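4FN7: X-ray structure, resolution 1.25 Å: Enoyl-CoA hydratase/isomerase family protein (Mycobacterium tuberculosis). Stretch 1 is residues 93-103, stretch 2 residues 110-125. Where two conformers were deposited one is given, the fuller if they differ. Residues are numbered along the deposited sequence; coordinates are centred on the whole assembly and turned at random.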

ATOM      1  N   PRO A  93      21.766   1.273  11.059  1.00  9.91           N
ATOM      2  CA  PRO A  93      21.958   2.720  10.877  1.00 10.20           C
ATOM      3  C   PRO A  93      22.613   3.126   9.552  1.00  9.82           C
ATOM      4  O   PRO A  93      22.758   4.323   9.303  1.00 11.48           O
ATOM      5  N   LYS A  94      23.006   2.159   8.728  1.00 10.10           N
ATOM      6  CA  LYS A  94      23.570   2.444   7.417  1.00 10.11           C
ATOM      7  C   LYS A  94      22.654   1.864   6.354  1.00  9.63           C
ATOM      8  O   LYS A  94      21.923   0.901   6.623  1.00 10.36           O
ATOM      9  N   PRO A  95      22.695   2.421   5.134  1.00  9.50           N
ATOM     10  CA  PRO A  95      21.883   1.808   4.080  1.00  9.53           C
ATOM     11  C   PRO A  95      22.270   0.346   3.850  1.00  9.74           C
ATOM     12  O   PRO A  95      23.457  -0.007   3.896  1.00 10.20           O
ATOM     13  N   VAL A  96      21.263  -0.490   3.604  1.00  8.66           N
ATOM     14  CA  VAL A  96      21.448  -1.913   3.378  1.00  9.17           C
ATOM     15  C   VAL A  96      20.876  -2.241   2.007  1.00  8.78           C
ATOM     16  O   VAL A  96      19.690  -1.996   1.737  1.00  9.37           O
ATOM     17  N   VAL A  97      21.716  -2.785   1.137  1.00  8.79           N
ATOM     18  CA  VAL A  97      21.283  -3.142  -0.208  1.00  8.32           C
ATOM     19  C   VAL A  97      21.373  -4.640  -0.395  1.00  7.72           C
ATOM     20  O   VAL A  97      22.412  -5.240  -0.148  1.00  9.91           O
ATOM     21  N   MET A  98      20.267  -5.243  -0.828  1.00  8.41           N
ATOM     22  CA  MET A  98      20.224  -6.677  -1.054  1.00  9.43           C
ATOM     23  C   MET A  98      20.486  -6.990  -2.513  1.00  9.77           C
ATOM     24  O   MET A  98      19.825  -6.445  -3.395  1.00 11.07           O
ATOM     25  N   ALA A  99      21.449  -7.876  -2.752  1.00  9.90           N
ATOM     26  CA  ALA A  99      21.696  -8.440  -4.071  1.00 11.07           C
ATOM     27  C   ALA A  99      21.037  -9.809  -4.130  1.00 10.25           C
ATOM     28  O   ALA A  99      21.605 -10.806  -3.683  1.00 11.21           O
ATOM     29  N   CYS A 100      19.819  -9.838  -4.660  1.00 10.53           N
ATOM     30  CA  CYS A 100      19.052 -11.064  -4.767  1.00 10.61           C
ATOM     31  C   CYS A 100      19.553 -11.857  -5.971  1.00 10.58           C
ATOM     32  O   CYS A 100      19.149 -11.599  -7.103  1.00 11.01           O
ATOM     33  N   THR A 101      20.443 -12.813  -5.717  1.00 11.39           N
ATOM     34  CA  THR A 101      21.220 -13.461  -6.769  1.00 12.41           C
ATOM     35  C   THR A 101      20.588 -14.770  -7.233  1.00 12.05           C
ATOM     36  O   THR A 101      21.134 -15.482  -8.080  1.00 12.85           O
ATOM     37  N   GLY A 102      19.433 -15.073  -6.658  1.00 10.93           N
ATOM     38  CA  GLY A 102      18.638 -16.221  -7.040  1.00 11.29           C
ATOM     39  C   GLY A 102      17.333 -16.113  -6.285  1.00 11.18           C
ATOM     40  O   GLY A 102      16.998 -15.062  -5.749  1.00 11.48           O
ATOM     41  N   HIS A 103      16.592 -17.203  -6.205  1.00 11.88           N
ATOM     42  CA  HIS A 103      15.287 -17.185  -5.559  0.50 11.43           C
ATOM     43  C   HIS A 103      15.366 -16.873  -4.072  1.00 11.51           C
ATOM     44  O   HIS A 103      16.382 -17.142  -3.425  1.00 11.08           O
ATOM     45  N   PHE A 110      11.858 -12.938   3.591  1.00  8.83           N
ATOM     46  CA  PHE A 110      11.743 -12.007   4.716  1.00  8.86           C
ATOM     47  C   PHE A 110      13.054 -11.244   4.901  1.00  9.16           C
ATOM     48  O   PHE A 110      13.045 -10.036   5.115  1.00 10.01           O
ATOM     49  N   LEU A 111      14.176 -11.950   4.809  1.00  9.50           N
ATOM     50  CA  LEU A 111      15.482 -11.298   4.867  1.00 10.04           C
ATOM     51  C   LEU A 111      15.623 -10.270   3.740  1.00  8.59           C
ATOM     52  O   LEU A 111      16.052  -9.126   3.960  1.00  9.63           O
ATOM     53  N   LEU A 112      15.280 -10.676   2.526  1.00  9.39           N
ATOM     54  CA  LEU A 112      15.362  -9.785   1.375  1.00  9.01           C
ATOM     55  C   LEU A 112      14.596  -8.487   1.654  1.00  8.63           C
ATOM     56  O   LEU A 112      15.046  -7.390   1.311  1.00  9.15           O
ATOM     57  N   SER A 113      13.448  -8.626   2.311  1.00  8.52           N
ATOM     58  CA  SER A 113      12.533  -7.525   2.580  1.00  8.88           C
ATOM     59  C   SER A 113      13.037  -6.573   3.663  1.00  8.52           C
ATOM     60  O   SER A 113      12.361  -5.602   3.993  1.00  9.48           O
ATOM     61  N   CYS A 114      14.210  -6.857   4.219  1.00  9.08           N
ATOM     62  CA  CYS A 114      14.826  -5.957   5.195  1.00  9.93           C
ATOM     63  C   CYS A 114      15.774  -4.937   4.566  1.00  9.01           C
ATOM     64  O   CYS A 114      16.256  -4.042   5.255  1.00 10.77           O
ATOM     65  N   GLY A 115      16.069  -5.066   3.274  1.00  9.39           N
ATOM     66  CA  GLY A 115      16.981  -4.130   2.633  1.00  9.99           C
ATOM     67  C   GLY A 115      16.318  -2.808   2.309  1.00  9.57           C
ATOM     68  O   GLY A 115      15.143  -2.755   1.947  1.00 10.39           O
ATOM     69  N   ASP A 116      17.069  -1.720   2.426  1.00  9.30           N
ATOM     70  CA  ASP A 116      16.562  -0.426   1.993  1.00  8.91           C
ATOM     71  C   ASP A 116      16.311  -0.416   0.487  1.00  8.82           C
ATOM     72  O   ASP A 116      15.393   0.249   0.006  1.00 10.38           O
ATOM     73  N   HIS A 117      17.149  -1.145  -0.241  1.00  8.64           N
ATOM     74  CA  HIS A 117      17.042  -1.263  -1.691  1.00  8.09           C
ATOM     75  C   HIS A 117      17.351  -2.705  -2.052  1.00  8.02           C
ATOM     76  O   HIS A 117      18.305  -3.288  -1.534  1.00  9.14           O
ATOM     77  N   ARG A 118      16.547  -3.270  -2.951  1.00  8.31           N
ATOM     78  CA  ARG A 118      16.601  -4.696  -3.263  1.00  8.28           C
ATOM     79  C   ARG A 118      16.660  -4.897  -4.771  1.00  9.77           C
ATOM     80  O   ARG A 118      15.758  -4.472  -5.489  1.00  9.41           O
ATOM     81  N   VAL A 119      17.726  -5.544  -5.238  1.00  9.90           N
ATOM     82  CA  VAL A 119      17.963  -5.732  -6.661  1.00 10.65           C
ATOM     83  C   VAL A 119      17.869  -7.210  -6.998  1.00 10.40           C
ATOM     84  O   VAL A 119      18.460  -8.030  -6.303  1.00 10.93           O
ATOM     85  N   ALA A 120      17.138  -7.548  -8.062  1.00  9.45           N
ATOM     86  CA  ALA A 120      17.040  -8.939  -8.501  1.00  9.04           C
ATOM     87  C   ALA A 120      17.029  -9.013 -10.015  1.00 11.14           C
ATOM     88  O   ALA A 120      16.878  -8.001 -10.687  1.00 13.45           O
ATOM     89  N   ALA A 121      17.201 -10.220 -10.549  1.00 11.48           N
ATOM     90  CA  ALA A 121      17.011 -10.454 -11.976  1.00 11.26           C
ATOM     91  C   ALA A 121      15.559 -10.829 -12.250  1.00 12.79           C
ATOM     92  O   ALA A 121      14.835 -11.242 -11.345  1.00 12.16           O
ATOM     93  N   HIS A 122      15.146 -10.672 -13.500  1.00 13.29           N
ATOM     94  CA  HIS A 122      13.764 -10.875 -13.911  1.00 15.17           C
ATOM     95  C   HIS A 122      13.198 -12.220 -13.490  1.00 15.65           C
ATOM     96  O   HIS A 122      12.053 -12.306 -13.056  1.00 17.68           O
ATOM     97  N   ALA A 123      13.997 -13.272 -13.630  1.00 15.54           N
ATOM     98  CA  ALA A 123      13.486 -14.629 -13.450  1.00 17.15           C
ATOM     99  C   ALA A 123      13.452 -15.119 -11.999  1.00 16.01           C
ATOM    100  O   ALA A 123      12.890 -16.182 -11.716  1.00 18.44           O
ATOM    101  N   TYR A 124      14.038 -14.359 -11.080  1.00 13.41           N
ATOM    102  CA  TYR A 124      14.167 -14.837  -9.704  1.00 11.92           C
ATOM    103  C   TYR A 124      12.849 -14.776  -8.943  1.00 11.25           C
ATOM    104  O   TYR A 124      12.230 -13.718  -8.800  1.00 12.47           O
ATOM    105  N   ASN A 125      12.437 -15.933  -8.444  1.00 11.09           N
ATOM    106  CA  ASN A 125      11.188 -16.056  -7.716  1.00 11.09           C
ATOM    107  C   ASN A 125      11.319 -15.631  -6.267  1.00 10.37           C
ATOM    108  O   ASN A 125      12.304 -15.944  -5.603  1.00 11.76           O
TER

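What fills the apolar centre of the contact? M98 is the residue most covered by the other stretch. Its chi angles run m, m, t, and its end reaches the helix residue L111. M98 CB lies 3.6 Å from L112 CD1, while the terminal methyl reaches further: M98 CE is 4.4 Å from L111 CD1, 4.3 Å from C114 CB and 3.3 Å from the carbonyl L111 O. Both leucines adopt the t, p rotamer; their CA-to-CB bonds point sideways, but their ends come nearer the strand. G115 leaves the space this arrangement needs, since a CB placed on it would fall 2.5 Å from M98 CG, a clash. C100, in rotamer t, continues the same face of the sheet, its CB packing 3.8 Å from L112 CD1 and 3.7 Å from A120 CB. R118 shares this face, but only its near part borders M98, with M98 CB 4.2 Å from R118 CG; the end of the arginine leads away to polar partners elsewhere in the structure.

What lies on the other face of the sheet? V97, A99, H117 and V119 point there, as expected for paired parallel strands whose side chains alternate. The packing is looser: V97 CG1 is 4.5 Å from V119 CG2 and approaches the edge of the H117 ring, 4.2 Å from H117 CD2. Both valines and H117 have chi1 in t. A99 CB comes no nearer than 5.2 Å to the other stretch, and both ring nitrogens of H117 are hydrogen-bonded elsewhere in the structure.

How do the backbones support these side chains? M98 N donates to H117 O at 2.9 Å, V119 N to M98 O at 2.9 Å, and C100 N to V119 O at 2.8 Å. This ladder sets M98 beside R118 and V97 beside H117, fixing which side chains meet on each face.

Where does the packing give way to polar contacts at the start of the first strand? D116, with chi1 in m, points toward the first stretch and accepts a hydrogen bond from V96 N at D116 OD2, 2.8 Å away. In return V96 O receives two weak bonds, from D116 N at 2.7 Å and from H117 N at 3.3 Å. The carboxylate thus occupies a backbone donor where the strand begins, and V96 CB rests 3.8 Å from the same D116 OD2.

What closes the far edge? Y124, chi1 m, brings its ring against the segment C100 to G102. G102 CA sits over one face, 3.8 Å from the centroid of the Y124 ring in a CH-pi contact, while C100 O meets the ring edge at 3.0 Å from Y124 CD2. Beyond it, H103 (chi1 m) accepts a hydrogen bond at ND1 from N125 N, 2.8 Å away and near the imidazole plane. H103 ND1 also lies 3.3 Å from N125 CB.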

ATOM      1  CB  PRO A  93      22.848   3.111  12.065  1.00 11.61           C
ATOM      2  CG  PRO A  93      23.551   1.875  12.423  1.00 13.80           C
ATOM      3  CD  PRO A  93      22.622   0.730  12.126  1.00 11.84           C
ATOM      4  CB  LYS A  94      24.947   1.795   7.272  1.00 11.11           C
ATOM      5  CG  LYS A  94      25.853   1.961   8.474  1.00 11.48           C
ATOM      6  CD  LYS A  94      26.274   3.412   8.697  1.00 11.46           C
ATOM      7  CE  LYS A  94      27.124   3.557   9.954  1.00 13.22           C
ATOM      8  NZ  LYS A  94      28.349   2.715   9.895  1.00 14.40           N
ATOM      9  CB  PRO A  95      22.216   2.650   2.850  1.00 10.41           C
ATOM     10  CG  PRO A  95      22.592   3.992   3.409  1.00 10.82           C
ATOM     11  CD  PRO A  95      23.335   3.671   4.686  1.00 10.79           C
ATOM     12  CB  VAL A  96      20.698  -2.747   4.440  1.00  8.79           C
ATOM     13  CG1 VAL A  96      20.823  -4.243   4.139  1.00 10.75           C
ATOM     14  CG2 VAL A  96      21.210  -2.418   5.842  1.00 10.96           C
ATOM     15  CB  VAL A  97      22.130  -2.435  -1.291  1.00  9.88           C
ATOM     16  CG1 VAL A  97      21.598  -2.763  -2.682  1.00 10.70           C
ATOM     17  CG2 VAL A  97      22.123  -0.934  -1.065  1.00 11.68           C
ATOM     18  CB  MET A  98      18.858  -7.242  -0.659  1.00  9.82           C
ATOM     19  CG  MET A  98      18.485  -7.008   0.780  1.00 10.50           C
ATOM     20  SD  MET A  98      19.531  -7.959   1.885  1.00 13.40           S
ATOM     21  CE  MET A  98      18.852  -7.474   3.478  1.00 13.33           C
ATOM     22  CB  ALA A  99      23.188  -8.562  -4.324  1.00 11.01           C
ATOM     23  CB  CYS A 100      17.577 -10.717  -4.926  1.00 11.75           C
ATOM     24  SG  CYS A 100      16.462 -12.088  -4.673  1.00 12.13           S
ATOM     25  CB  THR A 101      22.652 -13.724  -6.277  1.00 12.92           C
ATOM     26  OG1 THR A 101      22.606 -14.319  -4.974  1.00 13.17           O
ATOM     27  CG2 THR A 101      23.431 -12.417  -6.192  1.00 13.45           C
ATOM     28  CB  HIS A 103      14.591 -18.517  -5.805  0.50 13.63           C
ATOM     29  CG  HIS A 103      14.623 -18.928  -7.240  0.50 16.53           C
ATOM     30  ND1 HIS A 103      13.927 -18.249  -8.215  0.50 19.81           N
ATOM     31  CD2 HIS A 103      15.303 -19.910  -7.875  0.50 18.46           C
ATOM     32  CE1 HIS A 103      14.157 -18.808  -9.387  0.50 17.46           C
ATOM     33  NE2 HIS A 103      14.989 -19.820  -9.209  0.50 19.62           N
ATOM     34  CB  PHE A 110      11.341 -12.728   6.011  1.00  9.54           C
ATOM     35  CG  PHE A 110      10.150 -13.639   5.853  1.00 10.55           C
ATOM     36  CD1 PHE A 110       9.165 -13.369   4.914  1.00 11.22           C
ATOM     37  CD2 PHE A 110      10.033 -14.777   6.630  1.00 11.26           C
ATOM     38  CE1 PHE A 110       8.078 -14.230   4.753  1.00 10.95           C
ATOM     39  CE2 PHE A 110       8.954 -15.643   6.473  1.00 11.82           C
ATOM     40  CZ  PHE A 110       7.977 -15.364   5.533  1.00 12.54           C
ATOM     41  CB  LEU A 111      16.585 -12.351   4.774  1.00 10.43           C
ATOM     42  CG  LEU A 111      18.020 -11.831   4.729  1.00 12.39           C
ATOM     43  CD1 LEU A 111      18.327 -11.040   5.976  1.00 14.96           C
ATOM     44  CD2 LEU A 111      19.002 -12.980   4.578  1.00 13.65           C
ATOM     45  CB  LEU A 112      14.781 -10.481   0.140  1.00 10.08           C
ATOM     46  CG  LEU A 112      14.755  -9.692  -1.168  1.00 11.13           C
ATOM     47  CD1 LEU A 112      16.161  -9.384  -1.633  1.00 13.90           C
ATOM     48  CD2 LEU A 112      13.987 -10.466  -2.232  1.00 11.92           C
ATOM     49  CB  SER A 113      11.155  -8.077   2.978  1.00 10.61           C
ATOM     50  OG  SER A 113      10.609  -8.901   1.956  1.00 10.96           O
ATOM     51  CB  CYS A 114      15.584  -6.753   6.251  1.00 11.51           C
ATOM     52  SG  CYS A 114      14.531  -7.836   7.211  1.00 12.42           S
ATOM     53  CB  ASP A 116      17.534   0.690   2.367  1.00  9.80           C
ATOM     54  CG  ASP A 116      17.707   0.819   3.851  1.00  9.63           C
ATOM     55  OD1 ASP A 116      16.749   1.258   4.521  1.00 10.97           O
ATOM     56  OD2 ASP A 116      18.803   0.498   4.352  1.00 10.72           O
ATOM     57  CB  HIS A 117      18.041  -0.321  -2.379  1.00  9.09           C
ATOM     58  CG  HIS A 117      17.890  -0.259  -3.866  1.00  9.83           C
ATOM     59  ND1 HIS A 117      16.770   0.256  -4.482  1.00 11.04           N
ATOM     60  CD2 HIS A 117      18.723  -0.647  -4.862  1.00 11.13           C
ATOM     61  CE1 HIS A 117      16.919   0.180  -5.793  1.00 11.87           C
ATOM     62  NE2 HIS A 117      18.094  -0.368  -6.051  1.00 11.82           N
ATOM     63  CB  ARG A 118      15.362  -5.388  -2.690  1.00  9.44           C
ATOM     64  CG  ARG A 118      15.212  -5.207  -1.183  1.00  9.13           C
ATOM     65  CD  ARG A 118      13.765  -5.417  -0.741  1.00 10.64           C
ATOM     66  NE  ARG A 118      12.893  -4.402  -1.317  1.00  9.40           N
ATOM     67  CZ  ARG A 118      11.570  -4.403  -1.213  1.00  9.68           C
ATOM     68  NH1 ARG A 118      10.951  -5.391  -0.572  1.00  9.90           N
ATOM     69  NH2 ARG A 118      10.863  -3.429  -1.766  1.00  9.70           N
ATOM     70  CB  VAL A 119      19.379  -5.239  -7.057  1.00 11.51           C
ATOM     71  CG1 VAL A 119      19.569  -5.318  -8.563  1.00 11.93           C
ATOM     72  CG2 VAL A 119      19.598  -3.814  -6.570  1.00 12.14           C
ATOM     73  CB  ALA A 120      15.783  -9.587  -7.939  1.00 11.82           C
ATOM     74  CB  ALA A 121      17.946 -11.545 -12.470  1.00 12.87           C
ATOM     75  CB  HIS A 122      13.634 -10.739 -15.431  1.00 19.76           C
ATOM     76  CG  HIS A 122      12.318 -11.211 -15.965  1.00 26.60           C
ATOM     77  ND1 HIS A 122      12.141 -12.468 -16.503  1.00 30.44           N
ATOM     78  CD2 HIS A 122      11.112 -10.601 -16.028  1.00 29.13           C
ATOM     79  CE1 HIS A 122      10.884 -12.609 -16.883  1.00 31.72           C
ATOM     80  NE2 HIS A 122      10.237 -11.491 -16.606  1.00 31.37           N
ATOM     81  CB  ALA A 123      14.268 -15.608 -14.322  1.00 20.39           C
ATOM     82  CB  TYR A 124      15.269 -14.087  -8.933  1.00 11.70           C
ATOM     83  CG  TYR A 124      16.649 -14.158  -9.559  1.00 11.41           C
ATOM     84  CD1 TYR A 124      16.941 -15.088 -10.549  1.00 12.39           C
ATOM     85  CD2 TYR A 124      17.656 -13.293  -9.152  1.00 10.97           C
ATOM     86  CE1 TYR A 124      18.199 -15.148 -11.125  1.00 12.26           C
ATOM     87  CE2 TYR A 124      18.917 -13.341  -9.719  1.00 12.92           C
ATOM     88  CZ  TYR A 124      19.186 -14.270 -10.706  1.00 11.76           C
ATOM     89  OH  TYR A 124      20.444 -14.321 -11.274  1.00 13.65           O
ATOM     90  CB  ASN A 125      10.693 -17.495  -7.780  1.00 13.12           C
ATOM     91  CG  ASN A 125      10.220 -17.882  -9.153  1.00 18.62           C
ATOM     92  OD1 ASN A 125       9.787 -17.047  -9.937  1.00 24.02           O
ATOM     93  ND2 ASN A 125      10.276 -19.163  -9.442  1.00 25.18           N
TER